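Local structure of putative yopH targeting protein (Yersinia pestis, 4GF3) at residues P74-A82 and W89-I97. The protein probably acts as the dedicated type III secretion chaperone of the effector YopH, binding it before export. Numbering follows the deposited sequence.
Sequences PLSGVIRCA and WLLWSQLNI
R80 and A82 pair with W92 and L90 through four backbone hydrogen bonds, forming an antiparallel beta hairpin of the CesT-family chaperone sheet, with strand 80-83 outermost within the chain. The axes of strands 80-82 and 89-96 approach to 4.6 Å. C81 and L91 are the non-hydrogen-bonded pair between these two. The bond from R80 N to W92 O is 2.7 Å long and nearly straight.

Before R80, at G77 and V78, the pairing gives way to side-chain and water links. S93 OG donates to V78 O at 2.9 Å, from above the carbonyl plane. One water joins V78 O to Q94 N, and another joins G77 N to Q94 O. L95 CD2 packs on G77 CA.

C81 SG touches L91 CD2 at 3.6 Å, on the sheet face that carries helices 60-68 and 102-118. C81 CB also meets the W89 ring, whose NE1 hydrogen-bonds to Q62 OE1.

R80 and W92 lie on the other face. The R80 chain bends at chi2 (-65°), and its guanidinium runs back along the chain, with V78 CG1 over one of its faces, and NH2 hydrogen-bonds to L71 O. R80 CB sits over one face of the W92 indole, 3.6 Å from the centroid of the six-membered ring, in a CH-pi contact.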
# COMPACT_ATOMS: atom_id res chain seq x y z
N PRO A 74 5.71 -16.18 8.75
CA PRO A 74 5.46 -17.04 7.58
C PRO A 74 4.32 -16.57 6.71
O PRO A 74 4.15 -17.11 5.62
CB PRO A 74 5.11 -18.32 8.19
CG PRO A 74 4.45 -17.96 9.49
CD PRO A 74 5.25 -16.81 9.99
N LEU A 75 3.57 -15.58 7.18
CA LEU A 75 2.45 -15.06 6.40
C LEU A 75 2.97 -14.17 5.30
O LEU A 75 4.11 -13.66 5.37
CB LEU A 75 1.51 -14.28 7.28
CG LEU A 75 0.87 -15.00 8.42
CD1 LEU A 75 -0.29 -14.16 8.91
CD2 LEU A 75 0.35 -16.40 8.08
N SER A 76 2.12 -13.89 4.32
CA SER A 76 2.40 -12.81 3.36
C SER A 76 1.48 -11.61 3.61
O SER A 76 0.52 -11.67 4.43
CB SER A 76 2.24 -13.31 1.91
OG SER A 76 0.98 -13.91 1.84
N GLY A 77 1.80 -10.51 2.92
CA GLY A 77 1.05 -9.26 3.11
C GLY A 77 1.08 -8.64 4.53
O GLY A 77 0.11 -8.02 4.96
N VAL A 78 2.19 -8.81 5.24
CA VAL A 78 2.39 -8.34 6.60
C VAL A 78 2.71 -6.84 6.50
O VAL A 78 3.41 -6.38 5.59
CB VAL A 78 3.56 -9.06 7.28
CG1 VAL A 78 3.85 -8.42 8.65
CG2 VAL A 78 3.21 -10.53 7.41
N ILE A 79 2.06 -6.08 7.35
CA ILE A 79 2.27 -4.64 7.33
C ILE A 79 3.46 -4.28 8.22
O ILE A 79 3.46 -4.61 9.43
CB ILE A 79 1.05 -3.88 7.88
CG1 ILE A 79 -0.24 -4.18 7.09
CG2 ILE A 79 1.34 -2.39 7.88
CD1 ILE A 79 -0.11 -4.10 5.58
N ARG A 80 4.46 -3.63 7.66
CA ARG A 80 5.61 -3.18 8.38
C ARG A 80 5.59 -1.66 8.46
O ARG A 80 4.98 -0.98 7.61
CB ARG A 80 6.88 -3.62 7.68
CG ARG A 80 6.91 -5.13 7.37
CD ARG A 80 6.94 -5.96 8.65
NE ARG A 80 7.26 -7.36 8.42
CZ ARG A 80 7.24 -8.26 9.38
NH1 ARG A 80 6.87 -7.90 10.64
NH2 ARG A 80 7.56 -9.53 9.12
N CYS A 81 6.40 -1.13 9.38
CA CYS A 81 6.35 0.33 9.69
C CYS A 81 7.73 0.87 9.78
O CYS A 81 8.54 0.34 10.52
CB CYS A 81 5.59 0.62 10.97
SG CYS A 81 3.99 -0.23 11.20
N ALA A 82 8.01 1.90 9.00
CA ALA A 82 9.23 2.69 9.06
C ALA A 82 8.89 4.10 9.56
O ALA A 82 7.74 4.53 9.55
CB ALA A 82 9.86 2.81 7.68
N TRP A 89 5.04 8.03 10.21
CA TRP A 89 4.99 6.62 9.92
C TRP A 89 4.86 6.39 8.43
O TRP A 89 4.08 7.06 7.74
CB TRP A 89 3.83 5.97 10.64
CG TRP A 89 4.05 5.90 12.12
CD1 TRP A 89 3.37 6.57 13.12
CD2 TRP A 89 5.00 5.06 12.77
NE1 TRP A 89 3.84 6.18 14.35
CE2 TRP A 89 4.84 5.26 14.16
CE3 TRP A 89 5.93 4.15 12.31
CZ2 TRP A 89 5.63 4.59 15.11
CZ3 TRP A 89 6.74 3.50 13.26
CH2 TRP A 89 6.55 3.70 14.63
N LEU A 90 5.63 5.44 7.96
CA LEU A 90 5.55 4.96 6.59
C LEU A 90 5.22 3.47 6.69
O LEU A 90 6.06 2.67 7.13
CB LEU A 90 6.88 5.17 5.88
CG LEU A 90 6.87 5.12 4.33
CD1 LEU A 90 8.17 5.69 3.81
CD2 LEU A 90 6.63 3.72 3.76
N LEU A 91 4.02 3.11 6.24
CA LEU A 91 3.44 1.78 6.43
C LEU A 91 3.54 1.06 5.10
O LEU A 91 3.29 1.65 4.01
CB LEU A 91 1.99 1.91 6.86
CG LEU A 91 1.68 2.80 8.06
CD1 LEU A 91 0.18 2.76 8.32
CD2 LEU A 91 2.51 2.36 9.24
N TRP A 92 3.97 -0.21 5.12
CA TRP A 92 4.31 -0.83 3.89
C TRP A 92 4.19 -2.37 3.96
O TRP A 92 4.21 -3.02 5.03
CB TRP A 92 5.72 -0.44 3.38
CG TRP A 92 6.85 -0.86 4.30
CD1 TRP A 92 7.43 -0.09 5.29
CD2 TRP A 92 7.62 -2.09 4.26
NE1 TRP A 92 8.51 -0.73 5.82
CE2 TRP A 92 8.60 -2.00 5.29
CE3 TRP A 92 7.52 -3.30 3.51
CZ2 TRP A 92 9.51 -3.03 5.54
CZ3 TRP A 92 8.39 -4.33 3.79
CH2 TRP A 92 9.39 -4.18 4.78
N SER A 93 3.95 -2.93 2.80
CA SER A 93 3.97 -4.40 2.67
C SER A 93 4.68 -4.75 1.37
O SER A 93 4.56 -4.03 0.34
CB SER A 93 2.56 -5.05 2.68
OG SER A 93 2.68 -6.47 2.77
N GLN A 94 5.44 -5.84 1.42
CA GLN A 94 6.24 -6.31 0.30
C GLN A 94 5.79 -7.72 -0.08
O GLN A 94 5.73 -8.56 0.77
CB GLN A 94 7.75 -6.25 0.66
CG GLN A 94 8.67 -6.63 -0.50
CD GLN A 94 10.14 -6.21 -0.24
OE1 GLN A 94 10.43 -5.21 0.45
NE2 GLN A 94 11.04 -6.94 -0.84
N LEU A 95 5.46 -7.92 -1.34
CA LEU A 95 4.78 -9.10 -1.83
C LEU A 95 5.39 -9.61 -3.15
O LEU A 95 5.81 -8.87 -4.02
CB LEU A 95 3.30 -8.77 -2.11
CG LEU A 95 2.50 -8.21 -0.92
CD1 LEU A 95 2.14 -6.75 -1.16
CD2 LEU A 95 1.29 -9.08 -0.63
N ASN A 96 5.28 -10.91 -3.33
CA ASN A 96 5.61 -11.55 -4.51
C ASN A 96 4.49 -11.41 -5.52
O ASN A 96 3.34 -11.79 -5.26
CB ASN A 96 5.88 -13.04 -4.21
CG ASN A 96 6.27 -13.80 -5.40
OD1 ASN A 96 5.43 -14.24 -6.18
ND2 ASN A 96 7.62 -14.07 -5.52
N ILE A 97 4.86 -10.93 -6.71
CA ILE A 97 3.88 -10.64 -7.78
C ILE A 97 3.11 -11.89 -8.16
O ILE A 97 1.89 -11.87 -8.33
CB ILE A 97 4.58 -10.04 -9.02
CG1 ILE A 97 5.08 -8.62 -8.71
CG2 ILE A 97 3.65 -10.00 -10.26
CD1 ILE A 97 6.15 -8.14 -9.65
O HOH W 1 4.31 -10.67 1.50
O HOH W 2 5.69 -7.23 4.11